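Local structure of carbonic anhydrase (Sordaria macrospora, 4O1K) at the interface of chains A and B. The protein catalyses, as a zinc-dependent beta-carbonic anhydrase, the reversible hydration of carbon dioxide to bicarbonate, and assembles as a tetramer. Coordinates in Å, arbitrary orientation; residue numbers count along the deposited sequence, not the author numbering. Chains: chain A/B, Carbonic anhydrase.

Contact 1: the interface of chains A and B. Residues chain A 92-93, 96; chain B 127-129.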
# COMPACT_ATOMS: atom_id res chain seq x y z
N MET A 92 1.31 4.38 8.42
CA MET A 92 2.71 4.34 8.84
C MET A 92 3.34 5.72 8.76
O MET A 92 4.09 6.16 9.66
CB MET A 92 3.50 3.34 8.01
CG MET A 92 3.13 1.92 8.30
SD MET A 92 3.72 1.52 9.97
CE MET A 92 2.15 1.33 10.77
N SER A 93 3.01 6.43 7.70
CA SER A 93 3.57 7.76 7.52
C SER A 93 2.94 8.70 8.53
O SER A 93 3.61 9.61 9.06
CB SER A 93 3.39 8.24 6.07
OG SER A 93 2.03 8.39 5.77
N GLU A 96 4.85 7.93 11.86
CA GLU A 96 6.18 8.50 11.72
C GLU A 96 6.17 10.02 11.91
O GLU A 96 6.99 10.58 12.66
CB GLU A 96 6.72 8.16 10.33
CG GLU A 96 7.96 8.94 9.93
CD GLU A 96 9.22 8.17 10.24
OE1 GLU A 96 9.25 7.55 11.32
OE2 GLU A 96 10.16 8.18 9.40
N LEU B 127 12.29 13.28 4.63
CA LEU B 127 11.34 13.04 5.72
C LEU B 127 11.04 11.55 5.89
O LEU B 127 10.00 11.17 6.42
CB LEU B 127 10.05 13.83 5.51
CG LEU B 127 9.91 15.17 6.23
CD1 LEU B 127 11.26 15.84 6.35
CD2 LEU B 127 8.95 16.10 5.55
N GLY B 128 11.96 10.71 5.42
CA GLY B 128 11.84 9.26 5.59
C GLY B 128 10.60 8.68 4.95
O GLY B 128 10.35 8.90 3.76
N LEU B 129 9.84 7.93 5.75
CA LEU B 129 8.56 7.33 5.36
C LEU B 129 7.58 8.31 4.77
O LEU B 129 6.74 7.94 3.94
CB LEU B 129 7.90 6.66 6.57
CG LEU B 129 8.28 5.22 6.85
CD1 LEU B 129 7.68 4.71 8.16
CD2 LEU B 129 7.77 4.39 5.71
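Helix 89-100 of chain A, through A:Glu96, meets the loop of chain B at B:Leu129, just ahead of helix 130-143. Van der Waals touch carries this part of the subunit interface of a beta-carbonic anhydrase, with B:Leu129 and A:Glu96 hiding most of the surface. The two side chains cross obliquely. A:Glu96 sends CG anti to its backbone N (chi1 167°) and then bends at chi2 (95°), which brings the aliphatic part of the chain against the leucine: its CG lies 4.1 Å from B:Leu129 CB. The leucine reaches back toward the helix with one branch, CD1, which ends 4.2 Å from A:Glu96 CB and 4.2 Å from the backbone oxygen O of A:Met92, one turn earlier in the helix. A:Ser93 hides little surface, its CB 4.0 Å from the backbone O of B:Leu129. B:Leu127 and B:Gly128, which precede the leucine in the loop, also bury little and probably serve mainly to position it. The patch illustrates contact by apolar touch, without polar pairing among the residues given. The carboxylate oxygen OE2 of A:Glu96 stops 3.7 Å from the backbone N of B:Leu129, too far for a hydrogen bond.

Contact 2: the interface of chains A and B. Residues chain A 66-67, 196, 201-203; chain B 21, 25, 28-29.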
# COMPACT_ATOMS: atom_id res chain seq x y z
N ILE A 66 -15.68 13.05 22.52
CA ILE A 66 -15.55 11.96 23.49
C ILE A 66 -14.60 12.28 24.63
O ILE A 66 -14.81 11.84 25.77
CB ILE A 66 -14.98 10.67 22.83
CG1 ILE A 66 -15.73 10.28 21.55
CG2 ILE A 66 -14.99 9.50 23.81
CD1 ILE A 66 -15.09 9.07 20.82
N THR A 67 -13.53 13.01 24.32
CA THR A 67 -12.42 13.15 25.27
C THR A 67 -12.35 14.50 25.95
O THR A 67 -11.66 14.64 26.96
CB THR A 67 -11.09 12.94 24.57
OG1 THR A 67 -10.98 13.88 23.49
CG2 THR A 67 -11.01 11.53 24.05
N PHE A 196 -14.62 2.88 22.85
CA PHE A 196 -15.79 3.72 23.08
C PHE A 196 -17.05 2.88 22.99
O PHE A 196 -17.12 1.93 22.19
CB PHE A 196 -15.83 4.87 22.06
CG PHE A 196 -17.03 5.75 22.19
CD1 PHE A 196 -17.16 6.63 23.25
CD2 PHE A 196 -18.03 5.71 21.22
CE1 PHE A 196 -18.28 7.45 23.36
CE2 PHE A 196 -19.16 6.53 21.33
CZ PHE A 196 -19.28 7.39 22.40
N GLY A 201 -21.89 6.13 26.17
CA GLY A 201 -21.01 7.24 25.84
C GLY A 201 -19.68 7.23 26.56
O GLY A 201 -18.93 8.21 26.49
N LEU A 202 -19.35 6.12 27.20
CA LEU A 202 -18.17 6.07 28.06
C LEU A 202 -16.97 5.51 27.34
O LEU A 202 -17.09 4.57 26.53
CB LEU A 202 -18.43 5.23 29.29
CG LEU A 202 -18.96 5.94 30.52
CD1 LEU A 202 -20.47 5.75 30.64
CD2 LEU A 202 -18.28 5.39 31.76
N LEU A 203 -15.80 6.09 27.62
CA LEU A 203 -14.54 5.57 27.11
C LEU A 203 -14.07 4.58 28.13
O LEU A 203 -14.17 4.83 29.34
CB LEU A 203 -13.48 6.65 27.02
CG LEU A 203 -13.03 7.31 25.74
CD1 LEU A 203 -11.72 8.05 26.02
CD2 LEU A 203 -12.86 6.31 24.61
N VAL B 21 -8.56 12.72 30.92
CA VAL B 21 -9.37 12.49 29.74
C VAL B 21 -10.62 11.66 30.07
O VAL B 21 -11.68 11.85 29.45
CB VAL B 21 -8.54 11.81 28.62
CG1 VAL B 21 -9.41 11.48 27.42
CG2 VAL B 21 -7.40 12.72 28.21
N ASN B 25 -14.54 12.83 29.72
CA ASN B 25 -15.47 11.96 29.00
C ASN B 25 -16.79 11.74 29.74
O ASN B 25 -17.87 11.85 29.14
CB ASN B 25 -14.83 10.60 28.69
CG ASN B 25 -15.85 9.57 28.23
OD1 ASN B 25 -16.15 8.60 28.95
ND2 ASN B 25 -16.43 9.80 27.06
N TRP B 28 -18.75 14.94 29.61
CA TRP B 28 -19.37 15.13 28.31
C TRP B 28 -20.61 14.25 28.14
O TRP B 28 -21.63 14.70 27.63
CB TRP B 28 -18.37 14.87 27.18
CG TRP B 28 -19.01 14.60 25.84
CD1 TRP B 28 -19.39 15.53 24.91
CD2 TRP B 28 -19.34 13.32 25.29
NE1 TRP B 28 -19.93 14.89 23.81
CE2 TRP B 28 -19.91 13.54 24.02
CE3 TRP B 28 -19.20 12.01 25.75
CZ2 TRP B 28 -20.35 12.48 23.21
CZ3 TRP B 28 -19.63 10.97 24.94
CH2 TRP B 28 -20.20 11.21 23.70
N ALA B 29 -20.51 12.99 28.56
CA ALA B 29 -21.65 12.07 28.55
C ALA B 29 -22.84 12.59 29.38
O ALA B 29 -24.00 12.47 28.97
CB ALA B 29 -21.23 10.69 29.03
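B:Asn25, on helix 16-35 of this beta-carbonic anhydrase, shows how one carboxamide can read the backbone of a neighbouring subunit, here at A:Ile66, A:Gly201 and A:Leu203. Its amide nitrogen ND2 donates twice: to the carbonyl O of A:Ile66 at 2.9 Å, where it meets a lone pair, and to the carbonyl O of A:Gly201 at 3.0 Å. Both acceptors lie close to the carboxamide plane, so the pair fixes the rotation of the group. The oxygen OD1 takes the N-H of A:Leu203 at 2.9 Å; this donor stands well above the carbonyl plane, 49° out of it, although the bond is nearly straight at its hydrogen (164°). Donor and acceptor ends thus each find their complement, which sets the orientation of the amide. With CG anti to the backbone N (chi1 167°), the side chain extends from its helix alongside A:Ile66, pointing the same way, and crosses A:Leu202 at about a right angle. Around this grip, B:Val21, one turn earlier, lies side by side with A:Thr67, its CG1 3.6 Å from A:Thr67 CB. B:Trp28 turns the edge of its indole to the carbonyl O of A:Gly201, and its side chain crosses that of A:Phe196 at about a right angle, B:Trp28 CZ3 4.1 Å from A:Phe196 CE1. Behind these, A:Ile66 lays CD1 over one face of the A:Phe196 ring, backing it from within its own chain.

Contact 3: the interface of chains A and B. Residues chain A 60-61, 196, 198-201; chain B 40, 43-44.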
# COMPACT_ATOMS: atom_id res chain seq x y z
N ARG A 60 -19.09 7.15 15.60
CA ARG A 60 -20.07 8.21 15.28
C ARG A 60 -19.80 9.57 15.93
O ARG A 60 -20.33 10.59 15.48
CB ARG A 60 -21.48 7.75 15.64
CG ARG A 60 -21.61 6.26 15.83
CD ARG A 60 -22.83 5.70 15.11
NE ARG A 60 -23.42 4.60 15.87
CZ ARG A 60 -22.95 3.35 15.89
NH1 ARG A 60 -23.56 2.43 16.62
NH2 ARG A 60 -21.85 3.03 15.21
N ILE A 61 -19.00 9.57 16.99
CA ILE A 61 -18.70 10.80 17.70
C ILE A 61 -17.20 11.04 17.51
O ILE A 61 -16.42 10.12 17.66
CB ILE A 61 -19.02 10.66 19.22
CG1 ILE A 61 -20.53 10.46 19.45
CG2 ILE A 61 -18.56 11.87 20.00
CD1 ILE A 61 -21.36 11.68 19.10
N PHE A 196 -14.62 2.88 22.85
CA PHE A 196 -15.79 3.72 23.08
C PHE A 196 -17.05 2.88 22.99
O PHE A 196 -17.12 1.93 22.19
CB PHE A 196 -15.83 4.87 22.06
CG PHE A 196 -17.03 5.75 22.19
CD1 PHE A 196 -17.16 6.63 23.25
CD2 PHE A 196 -18.03 5.71 21.22
CE1 PHE A 196 -18.28 7.45 23.36
CE2 PHE A 196 -19.16 6.53 21.33
CZ PHE A 196 -19.28 7.39 22.40
N PHE A 198 -21.03 3.27 22.44
CA PHE A 198 -22.08 4.16 21.96
C PHE A 198 -23.34 4.08 22.82
O PHE A 198 -24.22 4.93 22.72
CB PHE A 198 -22.44 3.79 20.52
CG PHE A 198 -23.06 2.43 20.40
CD1 PHE A 198 -22.28 1.31 20.19
CD2 PHE A 198 -24.44 2.26 20.52
CE1 PHE A 198 -22.85 0.04 20.08
CE2 PHE A 198 -25.02 1.01 20.42
CZ PHE A 198 -24.23 -0.11 20.20
N ARG A 199 -23.43 3.03 23.65
CA ARG A 199 -24.61 2.79 24.47
C ARG A 199 -24.71 3.70 25.68
O ARG A 199 -25.81 4.04 26.12
CB ARG A 199 -24.64 1.33 24.93
CG ARG A 199 -25.30 0.39 23.93
CD ARG A 199 -24.54 -0.90 23.77
NE ARG A 199 -25.40 -1.96 23.25
CZ ARG A 199 -24.96 -3.04 22.61
NH1 ARG A 199 -25.82 -3.96 22.18
NH2 ARG A 199 -23.66 -3.21 22.40
N ASP A 200 -23.55 4.06 26.25
CA ASP A 200 -23.52 4.90 27.46
C ASP A 200 -22.57 6.08 27.30
O ASP A 200 -22.46 6.92 28.20
CB ASP A 200 -23.19 4.09 28.72
CG ASP A 200 -21.97 3.18 28.55
OD1 ASP A 200 -21.09 3.48 27.71
OD2 ASP A 200 -21.89 2.17 29.30
N GLY A 201 -21.89 6.13 26.17
CA GLY A 201 -21.01 7.24 25.84
C GLY A 201 -19.68 7.23 26.56
O GLY A 201 -18.93 8.21 26.49
N PHE B 40 -28.08 9.01 23.61
CA PHE B 40 -27.37 7.74 23.43
C PHE B 40 -28.31 6.64 22.96
O PHE B 40 -27.87 5.57 22.54
CB PHE B 40 -26.62 7.35 24.72
CG PHE B 40 -25.40 8.18 24.94
CD1 PHE B 40 -24.46 8.32 23.92
CD2 PHE B 40 -25.21 8.88 26.13
CE1 PHE B 40 -23.33 9.11 24.09
CE2 PHE B 40 -24.08 9.67 26.31
CZ PHE B 40 -23.14 9.79 25.28
N LEU B 43 -28.12 7.55 19.13
CA LEU B 43 -26.80 7.05 18.73
C LEU B 43 -26.78 5.55 18.40
O LEU B 43 -26.04 5.11 17.51
CB LEU B 43 -25.79 7.33 19.84
CG LEU B 43 -24.32 7.20 19.45
CD1 LEU B 43 -23.95 8.27 18.46
CD2 LEU B 43 -23.43 7.30 20.67
N ALA B 44 -27.59 4.78 19.12
CA ALA B 44 -27.52 3.32 19.06
C ALA B 44 -28.18 2.69 17.82
O ALA B 44 -27.65 1.73 17.25
CB ALA B 44 -28.10 2.72 20.34
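Helix 39-44 of chain B packs against two stretches of chain A: the loop carrying A:Arg60 and A:Ile61, and the turn A:Phe198 to A:Gly201 that links strands 190-197 and 202-205. In this part of the carbonic anhydrase interface, B:Leu43 fills the middle and splits its branches between the two stretches. CD1 touches A:Arg60 CB at 3.8 Å, while CD2 lies 3.7 Å from A:Phe198 CB; CG anti to the backbone N (chi1 -165°) directs the fork between the two stretches. B:Phe40 spreads one face beneath the turn, with the carbonyl carbon of A:Asp200 and the N of A:Gly201 over the ring centre. The A:Gly201 CA makes a CH-pi contact, 3.8 Å from the ring centroid, an approach that the lack of a side chain probably makes possible. An alanine at B:Phe40 would probably open a gap under the turn and deprive the A:Gly201 CA of its aromatic support. B:Ala44 comes up in plane at the edge of the A:Phe198 ring, its CB 3.5 Å from A:Phe198 CE2. That ring is in turn overlain near its rim by NH1 of A:Arg60, so the arginine and the aromatic pack together within chain A. The same guanidinium presents its edge to the helix: NE donates to the backbone O of B:Leu43 at 3.1 Å, almost perfectly straight (177° at H) and in the guanidinium plane.

Contacts 2 and 3 are neighbours, their C-alpha centres about 9 Å apart, and they share A:Phe196 and A:Gly201. Successive N-terminal helices of chain B, 16-35 and 39-44, therefore close on one region of chain A, with A:Gly201 serving both. Contact 1 lies far off, about 31 Å from contact 2 and 33 Å from contact 3 between C-alpha centres, and uses other elements of both chains. Because the interface is two-fold symmetric, each patch recurs with the chains exchanged, so each subunit both reaches out with its N-terminal helices and receives its partner's. Widely spaced patches probably help fix the relative orientation of the pair within the tetramer.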